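Side-chain contacts in O-methyltransferase, SAM-dependent (Legionella pneumophila subsp. pneumophila, PDB 3R3H), which probably transfers a methyl group from S-adenosylmethionine to a hydroxyl oxygen of an acceptor whose identity is not established: residues P120-D123 and T124-L128; L193-V196 and I197-S201. All blocks are in the same frame, centred on the assembly; numbering follows the deposited sequence.

How the interactions relate
Both interactions are local contacts within single helices that pack against the central sheet of a Rossmann-like methyltransferase fold, but they sit at opposite ends of their helices. Interaction 1 starts helix 121-132, just after strand 114-118, whereas interaction 2 closes helix 185-198 and leads into strand 203-208. Their centres are 23 Å apart and their nearest atoms about 12 Å, so they do not touch. Helix 149-159 is a common neighbour: Ala-121, Leu-122 and Leu-125 lean on Tyr-152, while Leu-193 and Ile-197 reach Tyr-153. Interaction 2 also meets the second subunit; no other chain of the assembly touches interaction 1.

Interaction 1 of 2, residues P120-D123 and T124-L128; sequences PALD and TLHSL
Leu-122 and His-126, one helical turn apart, lie side by side at the start of helix 121-132, which follows strand 114-118 in the Rossmann-like fold of class I methyltransferases. Pro-120 holds the N-cap position; its ring closes off its own backbone nitrogen, at little cost where the chain has no earlier turn to bond to.

Main-chain bonds build the first turns. Leu-125 N reaches Ala-121 O at 3.0 Å, and Ser-127 N reaches Asp-123 O at 2.9 Å. The opening bond, from Thr-124 N to Pro-120 O, is weak. The same oxygen receives a second weak bond from Thr-124 OG1, at 3.5 Å; with chi1 at -60° the hydroxyl lies beside its own backbone nitrogen, facing back toward the cap, and the methyl group lies anti to that nitrogen. The hydroxyl thus has a weak partner while the methyl suits the buried setting, where the side chain also rests on Cys-91 of strand 87-92.

The apolar side of the helix packs on the sheet and on helix 149-159. The small Ala-121 and the branched Leu-125 are both buried against Leu-67 and Tyr-152, and Leu-122 also touches Tyr-152. Ser-127 OG is hydrogen-bonded to Arg-117 of strand 114-118. Asp-123 is exposed, an acidic residue in the first turn, where the helix dipole is probably favourable to it.

Leu-122 O, a main-chain acceptor, gathers three donors: His-126 N at 3.1 Å, in the carbonyl plane, and more weakly Leu-125 N and His-126 ND1. The imidazole bond is strongly bent, ND1 to Leu-122 O 2.8 Å with an N-H...O angle of 117°. Beside this, Leu-122 CD2 meets the ring at its edge, in plane, 3.6 Å from His-126 CE1.

Interaction 2 of 2, residues L193-V196 and I197-S201; sequences LNQV and IKNDS
Leu-193 and Ile-197 meet through one main-chain bond and one apolar touch. Ile-197 N donates to Leu-193 O at 3.0 Å, and Ile-197 CD1 lies 4.0 Å from Leu-193 CG, the two side chains crossing at a slant. With CG1 beside its own backbone nitrogen (chi1 -66°), the isoleucine runs back along the helix; both residues suit a buried side resting on Tyr-153.

The next two carbonyls are also taken. Asn-194 O accepts Lys-198 N at 3.1 Å from above the carbonyl plane, and Gln-195 O accepts Asn-199 N at 3.2 Å, nearly straight at 169°. Asn-199 then leaves helical angles. Asp-200 N lies near Val-196 O but at a poor angle and bonds Ile-197 O instead, which ends the helical pattern.

Among the side chains, Gln-195 bends at chi2 and packs side by side with the extended Lys-198; NE2 and NZ, both donors, do not bond each other. NZ makes a long, weak ion pair with Asp-18 of the second subunit. Asn-194 ND2 is satisfied by Ile-171 O and by Tyr-15 OH of the second subunit, so a short amide fits this buried place. Asp-200 OD2 forms a salt bridge with Arg-202 and accepts from Tyr-153, which probably helps to balance the charge of this buried carboxylate. Ile-197 O accepts both Asp-200 N and Arg-22 of the second subunit, placing the C-terminal end of helix 185-198 at the dimer interface.

Interaction 1 of 2, residues P120-D123 and T124-L128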
loop_
_atom_site.group_PDB
_atom_site.type_symbol
_atom_site.label_atom_id
_atom_site.label_comp_id
_atom_site.label_asym_id
_atom_site.label_seq_id
_atom_site.Cartn_x
_atom_site.Cartn_y
_atom_site.Cartn_z
ATOM N N PRO A 120 -17.170 -22.354 8.426
ATOM C CA PRO A 120 -16.702 -22.270 7.037
ATOM C C PRO A 120 -17.044 -20.930 6.388
ATOM O O PRO A 120 -18.220 -20.558 6.281
ATOM C CB PRO A 120 -17.412 -23.448 6.376
ATOM C CG PRO A 120 -17.395 -24.460 7.447
ATOM C CD PRO A 120 -17.826 -23.655 8.660
ATOM N N ALA A 121 -16.002 -20.221 5.954
ATOM C CA ALA A 121 -16.138 -18.908 5.327
ATOM C C ALA A 121 -17.147 -18.822 4.177
ATOM O O ALA A 121 -17.856 -17.821 4.027
ATOM C CB ALA A 121 -14.772 -18.435 4.860
ATOM N N LEU A 122 -17.206 -19.864 3.358
ATOM C CA LEU A 122 -18.140 -19.872 2.242
ATOM C C LEU A 122 -19.583 -19.638 2.705
ATOM O O LEU A 122 -20.268 -18.750 2.197
ATOM C CB LEU A 122 -18.045 -21.194 1.492
ATOM C CG LEU A 122 -18.115 -21.015 -0.026
ATOM C CD1 LEU A 122 -16.704 -20.969 -0.600
ATOM C CD2 LEU A 122 -18.920 -22.155 -0.638
ATOM N N ASP A 123 -20.034 -20.427 3.685
ATOM C CA ASP A 123 -21.396 -20.304 4.218
ATOM C C ASP A 123 -21.656 -18.945 4.826
ATOM O O ASP A 123 -22.703 -18.344 4.598
ATOM C CB ASP A 123 -21.671 -21.360 5.286
ATOM C CG ASP A 123 -21.498 -22.765 4.775
ATOM O OD1 ASP A 123 -20.333 -23.214 4.686
ATOM O OD2 ASP A 123 -22.527 -23.411 4.456
ATOM N N THR A 124 -20.701 -18.471 5.611
ATOM C CA THR A 124 -20.831 -17.179 6.255
ATOM C C THR A 124 -20.998 -16.061 5.225
ATOM O O THR A 124 -21.742 -15.108 5.456
ATOM C CB THR A 124 -19.601 -16.884 7.137
ATOM O OG1 THR A 124 -19.471 -17.897 8.144
ATOM C CG2 THR A 124 -19.739 -15.522 7.798
ATOM N N LEU A 125 -20.313 -16.181 4.087
ATOM C CA LEU A 125 -20.401 -15.160 3.041
ATOM C C LEU A 125 -21.713 -15.199 2.253
ATOM O O LEU A 125 -22.230 -14.147 1.858
ATOM C CB LEU A 125 -19.217 -15.264 2.075
ATOM C CG LEU A 125 -17.788 -15.182 2.633
ATOM C CD1 LEU A 125 -16.833 -14.917 1.479
ATOM C CD2 LEU A 125 -17.662 -14.083 3.685
ATOM N N HIS A 126 -22.257 -16.388 2.002
ATOM C CA HIS A 126 -23.532 -16.442 1.291
ATOM C C HIS A 126 -24.594 -15.907 2.231
ATOM O O HIS A 126 -25.506 -15.193 1.827
ATOM C CB HIS A 126 -23.884 -17.863 0.874
ATOM C CG HIS A 126 -22.996 -18.401 -0.198
ATOM N ND1 HIS A 126 -21.983 -19.300 0.057
ATOM C CD2 HIS A 126 -22.914 -18.099 -1.515
ATOM C CE1 HIS A 126 -21.308 -19.526 -1.057
ATOM N NE2 HIS A 126 -21.851 -18.809 -2.024
ATOM N N SER A 127 -24.466 -16.258 3.500
ATOM C CA SER A 127 -25.400 -15.795 4.505
ATOM C C SER A 127 -25.399 -14.266 4.559
ATOM O O SER A 127 -26.452 -13.629 4.685
ATOM C CB SER A 127 -25.008 -16.355 5.865
ATOM O OG SER A 127 -25.393 -15.447 6.879
ATOM N N LEU A 128 -24.201 -13.691 4.483
ATOM C CA LEU A 128 -24.036 -12.242 4.506
ATOM C C LEU A 128 -24.670 -11.609 3.277
ATOM O O LEU A 128 -25.192 -10.496 3.350
ATOM C CB LEU A 128 -22.558 -11.882 4.552
ATOM C CG LEU A 128 -21.842 -12.061 5.881
ATOM C CD1 LEU A 128 -20.364 -11.799 5.683
ATOM C CD2 LEU A 128 -22.413 -11.105 6.901
#

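Interaction 2 of 2, residues L193-V196 and I197-S201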
loop_
_atom_site.group_PDB
_atom_site.type_symbol
_atom_site.label_atom_id
_atom_site.label_comp_id
_atom_site.label_asym_id
_atom_site.label_seq_id
_atom_site.Cartn_x
_atom_site.Cartn_y
_atom_site.Cartn_z
ATOM N N LEU A 193 -6.036 -18.343 -9.298
ATOM C CA LEU A 193 -6.618 -17.036 -8.987
ATOM C C LEU A 193 -5.795 -15.880 -9.536
ATOM O O LEU A 193 -6.357 -14.874 -9.992
ATOM C CB LEU A 193 -6.774 -16.846 -7.477
ATOM C CG LEU A 193 -7.357 -15.457 -7.145
ATOM C CD1 LEU A 193 -8.859 -15.423 -7.433
ATOM C CD2 LEU A 193 -7.086 -15.118 -5.701
ATOM N N ASN A 194 -4.471 -16.015 -9.469
ATOM C CA ASN A 194 -3.576 -14.987 -9.981
ATOM C C ASN A 194 -3.798 -14.798 -11.483
ATOM O O ASN A 194 -3.633 -13.695 -12.009
ATOM C CB ASN A 194 -2.123 -15.361 -9.695
ATOM C CG ASN A 194 -1.768 -15.194 -8.233
ATOM O OD1 ASN A 194 -2.564 -14.662 -7.453
ATOM N ND2 ASN A 194 -0.574 -15.634 -7.852
ATOM N N GLN A 195 -4.192 -15.877 -12.157
ATOM C CA GLN A 195 -4.469 -15.839 -13.583
ATOM C C GLN A 195 -5.826 -15.177 -13.842
ATOM O O GLN A 195 -5.970 -14.376 -14.760
ATOM C CB GLN A 195 -4.466 -17.259 -14.145
ATOM C CG GLN A 195 -3.651 -17.410 -15.409
ATOM C CD GLN A 195 -2.223 -16.944 -15.222
ATOM O OE1 GLN A 195 -1.519 -17.395 -14.308
ATOM N NE2 GLN A 195 -1.780 -16.038 -16.091
ATOM N N VAL A 196 -6.822 -15.508 -13.028
ATOM C CA VAL A 196 -8.150 -14.924 -13.188
ATOM C C VAL A 196 -8.081 -13.416 -13.063
ATOM O O VAL A 196 -8.722 -12.694 -13.828
ATOM C CB VAL A 196 -9.143 -15.427 -12.121
ATOM C CG1 VAL A 196 -10.490 -14.750 -12.315
ATOM C CG2 VAL A 196 -9.288 -16.934 -12.204
ATOM N N ILE A 197 -7.303 -12.951 -12.087
ATOM C CA ILE A 197 -7.159 -11.526 -11.831
ATOM C C ILE A 197 -6.394 -10.833 -12.947
ATOM O O ILE A 197 -6.778 -9.748 -13.407
ATOM C CB ILE A 197 -6.436 -11.278 -10.495
ATOM C CG1 ILE A 197 -7.306 -11.771 -9.340
ATOM C CG2 ILE A 197 -6.138 -9.791 -10.326
ATOM C CD1 ILE A 197 -6.635 -11.661 -7.978
ATOM N N LYS A 198 -5.308 -11.463 -13.376
ATOM C CA LYS A 198 -4.481 -10.932 -14.455
ATOM C C LYS A 198 -5.352 -10.520 -15.634
ATOM O O LYS A 198 -5.265 -9.394 -16.117
ATOM C CB LYS A 198 -3.490 -12.006 -14.910
ATOM C CG LYS A 198 -2.623 -11.619 -16.083
ATOM C CD LYS A 198 -1.771 -12.795 -16.506
ATOM C CE LYS A 198 -1.002 -12.512 -17.779
ATOM N NZ LYS A 198 -0.231 -13.712 -18.196
ATOM N N ASN A 199 -6.199 -11.455 -16.062
ATOM C CA ASN A 199 -7.104 -11.302 -17.203
ATOM C C ASN A 199 -8.449 -10.687 -16.866
ATOM O O ASN A 199 -9.342 -10.656 -17.717
ATOM C CB ASN A 199 -7.357 -12.674 -17.828
ATOM C CG ASN A 199 -6.075 -13.434 -18.095
ATOM O OD1 ASN A 199 -6.042 -14.672 -18.037
ATOM N ND2 ASN A 199 -5.006 -12.696 -18.402
ATOM N N ASP A 200 -8.605 -10.219 -15.630
ATOM C CA ASP A 200 -9.867 -9.621 -15.209
ATOM C C ASP A 200 -9.944 -8.165 -15.646
ATOM O O ASP A 200 -9.076 -7.361 -15.301
ATOM C CB ASP A 200 -10.020 -9.695 -13.697
ATOM C CG ASP A 200 -11.452 -9.466 -13.253
ATOM O OD1 ASP A 200 -12.136 -8.575 -13.810
ATOM O OD2 ASP A 200 -11.899 -10.184 -12.337
ATOM N N SER A 201 -10.987 -7.824 -16.393
ATOM C CA SER A 201 -11.156 -6.462 -16.884
ATOM C C SER A 201 -12.027 -5.609 -15.970
ATOM O O SER A 201 -12.094 -4.396 -16.136
ATOM C CB SER A 201 -11.763 -6.485 -18.295
ATOM O OG SER A 201 -13.062 -7.061 -18.306
#